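Local coordinates for protein macrophage receptor MARCO (Mus musculus, PDB 2OYA) that serves as a macrophage scavenger receptor whose cysteine-rich domain recognises ligands through a basic and an acidic cluster, at residues S56-N70 with S82-D96. Residues are numbered along the deposited sequence; the frame is centred on the assembly and turned at random. Where two conformers were deposited one is given.
Sequences SYGGGSGNIWLDNVN and SKNSWGNHNCVHNED. With SO4 (sulfate ion), chain D; SO4 (sulfate ion), chain C.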
loop_
_atom_site.group_PDB
_atom_site.type_symbol
_atom_site.label_atom_id
_atom_site.label_comp_id
_atom_site.label_asym_id
_atom_site.label_seq_id
_atom_site.Cartn_x
_atom_site.Cartn_y
_atom_site.Cartn_z
ATOM N N SER A 56 0.004 7.989 8.594
ATOM C CA SER A 56 -0.789 9.213 8.381
ATOM C C SER A 56 -0.261 10.081 7.238
ATOM O O SER A 56 -0.114 11.304 7.356
ATOM C CB SER A 56 -0.944 9.974 9.706
ATOM O OG SER A 56 -1.645 9.151 10.653
ATOM N N TYR A 57 0.034 9.418 6.122
ATOM C CA TYR A 57 0.456 10.138 4.939
ATOM C C TYR A 57 -0.691 11.050 4.511
ATOM O O TYR A 57 -0.483 12.214 4.116
ATOM C CB TYR A 57 0.798 9.153 3.815
ATOM C CG TYR A 57 1.476 9.836 2.681
ATOM C CD1 TYR A 57 2.866 9.873 2.607
ATOM C CD2 TYR A 57 0.730 10.471 1.672
ATOM C CE1 TYR A 57 3.508 10.522 1.569
ATOM C CE2 TYR A 57 1.371 11.134 0.626
ATOM C CZ TYR A 57 2.752 11.149 0.577
ATOM O OH TYR A 57 3.406 11.778 -0.462
ATOM N N GLY A 58 -1.899 10.499 4.605
ATOM C CA GLY A 58 -3.137 11.217 4.321
ATOM C C GLY A 58 -3.400 11.507 2.852
ATOM O O GLY A 58 -2.668 11.040 1.929
ATOM N N GLY A 59 -4.464 12.284 2.633
ATOM C CA GLY A 59 -4.702 12.881 1.329
ATOM C C GLY A 59 -5.571 12.137 0.333
ATOM O O GLY A 59 -5.823 12.657 -0.753
ATOM N N GLY A 60 -6.015 10.926 0.672
ATOM C CA GLY A 60 -6.860 10.156 -0.234
ATOM C C GLY A 60 -8.327 10.574 -0.159
ATOM O O GLY A 60 -8.702 11.490 0.589
ATOM N N SER A 61 -9.154 9.911 -0.956
ATOM C CA SER A 61 -10.598 10.164 -0.940
ATOM C C SER A 61 -11.309 8.884 -1.338
ATOM O O SER A 61 -10.661 7.883 -1.670
ATOM C CB SER A 61 -10.978 11.299 -1.896
ATOM O OG SER A 61 -10.741 10.936 -3.259
ATOM N N GLY A 62 -12.639 8.915 -1.300
ATOM C CA GLY A 62 -13.425 7.727 -1.609
ATOM C C GLY A 62 -13.280 6.634 -0.569
ATOM O O GLY A 62 -13.127 6.880 0.628
ATOM N N ASN A 63 -13.333 5.405 -1.040
ATOM C CA ASN A 63 -13.294 4.281 -0.140
ATOM C C ASN A 63 -11.971 4.112 0.604
ATOM O O ASN A 63 -10.901 4.309 0.040
ATOM C CB ASN A 63 -13.616 3.007 -0.901
ATOM C CG ASN A 63 -15.056 2.922 -1.278
ATOM O OD1 ASN A 63 -15.920 2.665 -0.431
ATOM N ND2 ASN A 63 -15.341 3.153 -2.564
ATOM N N ILE A 64 -12.064 3.764 1.884
ATOM C CA ILE A 64 -10.900 3.240 2.594
ATOM C C ILE A 64 -11.091 1.723 2.548
ATOM O O ILE A 64 -11.974 1.179 3.201
ATOM C CB ILE A 64 -10.793 3.795 4.037
ATOM C CG1 ILE A 64 -10.662 5.335 4.003
ATOM C CG2 ILE A 64 -9.590 3.164 4.780
ATOM C CD1 ILE A 64 -10.903 6.016 5.353
ATOM N N TRP A 65 -10.307 1.039 1.724
ATOM C CA TRP A 65 -10.551 -0.399 1.538
ATOM C C TRP A 65 -9.973 -1.325 2.605
ATOM O O TRP A 65 -10.533 -2.393 2.856
ATOM C CB TRP A 65 -10.045 -0.872 0.184
ATOM C CG TRP A 65 -10.876 -0.465 -1.012
ATOM C CD1 TRP A 65 -10.411 0.011 -2.188
ATOM C CD2 TRP A 65 -12.311 -0.539 -1.143
ATOM N NE1 TRP A 65 -11.457 0.247 -3.058
ATOM C CE2 TRP A 65 -12.631 -0.090 -2.443
ATOM C CE3 TRP A 65 -13.346 -0.950 -0.289
ATOM C CZ2 TRP A 65 -13.948 -0.009 -2.908
ATOM C CZ3 TRP A 65 -14.667 -0.883 -0.762
ATOM C CH2 TRP A 65 -14.947 -0.417 -2.060
ATOM N N LEU A 66 -8.824 -0.958 3.162
ATOM C CA LEU A 66 -8.101 -1.827 4.106
ATOM C C LEU A 66 -7.816 -1.149 5.443
ATOM O O LEU A 66 -7.609 0.064 5.504
ATOM C CB LEU A 66 -6.785 -2.308 3.492
ATOM C CG LEU A 66 -6.875 -3.234 2.277
ATOM C CD1 LEU A 66 -5.470 -3.505 1.741
ATOM C CD2 LEU A 66 -7.616 -4.535 2.632
ATOM N N ASP A 67 -7.827 -1.949 6.506
ATOM C CA ASP A 67 -7.531 -1.482 7.860
ATOM C C ASP A 67 -6.965 -2.682 8.627
ATOM O O ASP A 67 -7.251 -3.846 8.289
ATOM C CB ASP A 67 -8.814 -0.954 8.529
ATOM C CG ASP A 67 -8.558 -0.232 9.841
ATOM O OD1 ASP A 67 -7.402 0.110 10.124
ATOM O OD2 ASP A 67 -9.546 0.044 10.573
ATOM N N ASN A 68 -6.135 -2.393 9.626
ATOM C CA ASN A 68 -5.482 -3.420 10.442
ATOM C C ASN A 68 -4.789 -4.488 9.611
ATOM O O ASN A 68 -4.907 -5.684 9.889
ATOM C CB ASN A 68 -6.481 -4.034 11.436
ATOM C CG ASN A 68 -7.167 -2.979 12.268
ATOM O OD1 ASN A 68 -8.374 -2.759 12.141
ATOM N ND2 ASN A 68 -6.389 -2.265 13.071
ATOM N N VAL A 69 -4.054 -4.039 8.583
ATOM C CA VAL A 69 -3.255 -4.962 7.786
ATOM C C VAL A 69 -2.125 -5.527 8.656
ATOM O O VAL A 69 -1.387 -4.769 9.298
ATOM C CB VAL A 69 -2.687 -4.282 6.525
ATOM C CG1 VAL A 69 -1.914 -5.288 5.659
ATOM C CG2 VAL A 69 -3.823 -3.627 5.709
ATOM N N ASN A 70 -2.012 -6.855 8.674
ATOM C CA ASN A 70 -0.999 -7.539 9.471
ATOM C C ASN A 70 -0.268 -8.615 8.673
ATOM O O ASN A 70 -0.415 -9.805 8.937
ATOM C CB ASN A 70 -1.634 -8.127 10.732
ATOM C CG ASN A 70 -1.786 -7.102 11.830
ATOM O OD1 ASN A 70 -0.825 -6.786 12.536
ATOM N ND2 ASN A 70 -2.996 -6.579 11.992
ATOM N N SER A 82 -3.279 -11.138 6.416
ATOM C CA SER A 82 -4.337 -10.954 7.382
ATOM C C SER A 82 -4.641 -9.452 7.477
ATOM O O SER A 82 -3.715 -8.629 7.453
ATOM C CB SER A 82 -3.879 -11.460 8.736
ATOM O OG SER A 82 -4.890 -11.228 9.687
ATOM N N LYS A 83 -5.927 -9.121 7.589
ATOM C CA LYS A 83 -6.406 -7.731 7.644
ATOM C C LYS A 83 -7.901 -7.728 7.995
ATOM O O LYS A 83 -8.541 -8.789 7.991
ATOM C CB LYS A 83 -6.139 -7.027 6.294
ATOM C CG LYS A 83 -6.830 -7.669 5.093
ATOM C CD LYS A 83 -5.981 -7.634 3.821
ATOM C CE LYS A 83 -6.722 -8.322 2.682
ATOM N NZ LYS A 83 -6.990 -9.766 2.975
ATOM N N ASN A 84 -8.462 -6.559 8.309
ATOM C CA ASN A 84 -9.911 -6.437 8.470
ATOM C C ASN A 84 -10.605 -6.897 7.187
ATOM O O ASN A 84 -9.975 -6.952 6.124
ATOM C CB ASN A 84 -10.320 -4.984 8.757
ATOM C CG ASN A 84 -10.231 -4.596 10.233
ATOM O OD1 ASN A 84 -10.746 -3.538 10.628
ATOM N ND2 ASN A 84 -9.590 -5.426 11.045
ATOM N N SER A 85 -11.897 -7.220 7.284
ATOM C CA SER A 85 -12.755 -7.376 6.108
ATOM C C SER A 85 -12.518 -6.166 5.190
ATOM O O SER A 85 -12.325 -5.062 5.682
ATOM C CB SER A 85 -14.229 -7.403 6.525
ATOM O OG SER A 85 -14.538 -8.528 7.309
ATOM N N TRP A 86 -12.518 -6.380 3.871
ATOM C CA TRP A 86 -12.388 -5.276 2.926
ATOM C C TRP A 86 -13.505 -4.269 3.169
ATOM O O TRP A 86 -14.685 -4.652 3.278
ATOM C CB TRP A 86 -12.468 -5.773 1.495
ATOM C CG TRP A 86 -11.276 -6.557 1.019
ATOM C CD1 TRP A 86 -11.083 -7.915 1.112
ATOM C CD2 TRP A 86 -10.134 -6.036 0.346
ATOM N NE1 TRP A 86 -9.873 -8.265 0.555
ATOM C CE2 TRP A 86 -9.272 -7.130 0.068
ATOM C CE3 TRP A 86 -9.739 -4.742 -0.046
ATOM C CZ2 TRP A 86 -8.058 -6.974 -0.600
ATOM C CZ3 TRP A 86 -8.517 -4.592 -0.728
ATOM C CH2 TRP A 86 -7.700 -5.704 -0.991
ATOM N N GLY A 87 -13.121 -2.999 3.295
ATOM C CA GLY A 87 -14.046 -1.902 3.510
ATOM C C GLY A 87 -14.514 -1.702 4.944
ATOM O O GLY A 87 -15.259 -0.755 5.216
ATOM N N ASN A 88 -14.101 -2.595 5.848
ATOM C CA ASN A 88 -14.403 -2.486 7.289
ATOM C C ASN A 88 -13.318 -1.701 8.025
ATOM O O ASN A 88 -12.237 -2.227 8.273
ATOM C CB ASN A 88 -14.576 -3.891 7.907
ATOM C CG ASN A 88 -14.859 -3.866 9.425
ATOM O OD1 ASN A 88 -14.454 -4.775 10.146
ATOM N ND2 ASN A 88 -15.564 -2.849 9.897
ATOM N N HIS A 89 -13.615 -0.444 8.362
ATOM C CA HIS A 89 -12.650 0.433 9.043
ATOM C C HIS A 89 -13.359 1.410 9.988
ATOM O O HIS A 89 -14.561 1.636 9.877
ATOM C CB HIS A 89 -11.846 1.234 8.001
ATOM C CG HIS A 89 -12.679 2.239 7.262
ATOM N ND1 HIS A 89 -12.854 3.527 7.716
ATOM C CD2 HIS A 89 -13.454 2.120 6.159
ATOM C CE1 HIS A 89 -13.672 4.171 6.901
ATOM N NE2 HIS A 89 -14.051 3.336 5.950
ATOM N N ASN A 90 -12.608 1.995 10.911
ATOM C CA ASN A 90 -13.113 3.140 11.658
ATOM C C ASN A 90 -12.123 4.289 11.500
ATOM O O ASN A 90 -11.571 4.789 12.480
ATOM C CB ASN A 90 -13.347 2.773 13.125
ATOM C CG ASN A 90 -12.107 2.177 13.806
ATOM O OD1 ASN A 90 -11.047 1.979 13.186
ATOM N ND2 ASN A 90 -12.244 1.889 15.103
ATOM N N CYS A 91 -11.889 4.675 10.244
ATOM C CA CYS A 91 -10.841 5.635 9.898
ATOM C C CYS A 91 -11.351 6.783 9.041
ATOM O O CYS A 91 -12.460 6.730 8.475
ATOM C CB CYS A 91 -9.715 4.938 9.126
ATOM S SG CYS A 91 -8.939 3.629 10.100
ATOM N N VAL A 92 -10.505 7.806 8.931
ATOM C CA VAL A 92 -10.723 8.908 7.985
ATOM C C VAL A 92 -9.475 9.016 7.106
ATOM O O VAL A 92 -8.436 8.397 7.429
ATOM C CB VAL A 92 -11.022 10.239 8.712
ATOM C CG1 VAL A 92 -12.310 10.138 9.501
ATOM C CG2 VAL A 92 -9.877 10.632 9.638
ATOM N N HIS A 93 -9.553 9.797 6.025
ATOM C CA HIS A 93 -8.441 9.849 5.075
ATOM C C HIS A 93 -7.192 10.549 5.598
ATOM O O HIS A 93 -6.119 10.338 5.059
ATOM C CB HIS A 93 -8.854 10.424 3.716
ATOM C CG HIS A 93 -9.680 9.476 2.902
ATOM N ND1 HIS A 93 -9.133 8.410 2.215
ATOM C CD2 HIS A 93 -11.016 9.421 2.685
ATOM C CE1 HIS A 93 -10.096 7.749 1.596
ATOM N NE2 HIS A 93 -11.250 8.339 1.866
ATOM N N ASN A 94 -7.304 11.324 6.674
ATOM C CA ASN A 94 -6.090 11.829 7.351
ATOM C C ASN A 94 -5.164 10.697 7.848
ATOM O O ASN A 94 -3.969 10.916 8.075
ATOM C CB ASN A 94 -6.460 12.762 8.519
ATOM C CG ASN A 94 -6.637 14.221 8.084
ATOM O OD1 ASN A 94 -6.132 14.643 7.038
ATOM N ND2 ASN A 94 -7.379 14.986 8.873
ATOM N N GLU A 95 -5.725 9.500 8.024
ATOM C CA GLU A 95 -4.994 8.341 8.532
ATOM C C GLU A 95 -4.503 7.443 7.394
ATOM O O GLU A 95 -4.004 6.337 7.663
ATOM C CB GLU A 95 -5.888 7.511 9.469
ATOM C CG GLU A 95 -6.479 8.328 10.629
ATOM C CD GLU A 95 -7.437 7.540 11.472
ATOM O OE1 GLU A 95 -8.623 7.465 11.101
ATOM O OE2 GLU A 95 -7.011 6.989 12.517
ATOM N N ASP A 96 -4.660 7.890 6.141
ATOM C CA ASP A 96 -4.252 7.059 4.990
ATOM C C ASP A 96 -2.774 6.746 5.065
ATOM O O ASP A 96 -1.943 7.642 5.233
ATOM C CB ASP A 96 -4.544 7.704 3.630
ATOM C CG ASP A 96 -6.033 7.733 3.269
ATOM O OD1 ASP A 96 -6.833 6.961 3.835
ATOM O OD2 ASP A 96 -6.382 8.535 2.382
HETATM S S SO4 D . -11.997 12.508 4.866
HETATM O O1 SO4 D . -12.518 12.523 3.495
HETATM O O2 SO4 D . -10.668 13.113 4.854
HETATM O O3 SO4 D . -12.857 13.340 5.711
HETATM O O4 SO4 D . -11.981 11.174 5.465
HETATM S S SO4 C . -13.478 -10.266 3.254
HETATM O O1 SO4 C . -13.741 -8.820 3.100
HETATM O O2 SO4 C . -12.312 -10.503 4.106
HETATM O O3 SO4 C . -14.659 -10.887 3.846
HETATM O O4 SO4 C . -13.265 -10.864 1.940
HETATM O O HOH W 1 -2.429 13.030 7.509
HETATM O O HOH W 2 -6.122 13.796 4.333
HETATM O O HOH W 3 -14.660 3.935 3.403
HETATM O O HOH W 4 -9.592 -4.279 5.663
HETATM O O HOH W 5 -0.823 -12.195 7.159
#
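Ile64 sits between two histidines: its CB lies over the centre of the His89 ring, 3.8 Å from the centroid, while CG1 covers one face of His93 nearer the rim, both as CH-pi contacts. An extended chi2 (165°) carries Ile64 CD1 on toward Cys91, where it lies 3.6 Å from Cys91 O and also meets Cys91 CB. Further along the strand, Leu66 lays CD2 over the six-membered ring of Trp86, 3.5 Å from that centroid; the aliphatic chain of Lys83 touches the same methyl, and Tyr22 stacks on Trp86. Here the long loop between strands 64-66 and 98-101 of the scavenger receptor cysteine-rich fold wraps over edge strand 64-66, tied by the Cys30-Cys91 disulfide to the residue just after strand 25-29. Backbone bonds fasten the loop along its length: Gly87 N, in the type II turn from Ser85 to Asn88, donates to Trp65 O (2.7 Å, 170°), Asn84 N to Asp67 O, and Gly58 N to Asp96 O. The second face of His93 is covered by Gly60 O and Ser61 CA, and both ring nitrogens are engaged in its plane. His93 NE2 donates to Gly62 O at 2.7 Å, from above that carbonyl's plane; His93 ND1 donates to the syn lone pair of Asp96 OD2 at 2.8 Å. Thr28 OG1 is hydrogen-bonded to Asp96 OD1, so the carboxylate that orients the imidazole is itself held. At the outer edge, two sulfate ions, probably from the crystallisation liquor, each accept a backbone hydrogen bond, one from His93 N and the other from Trp86 N.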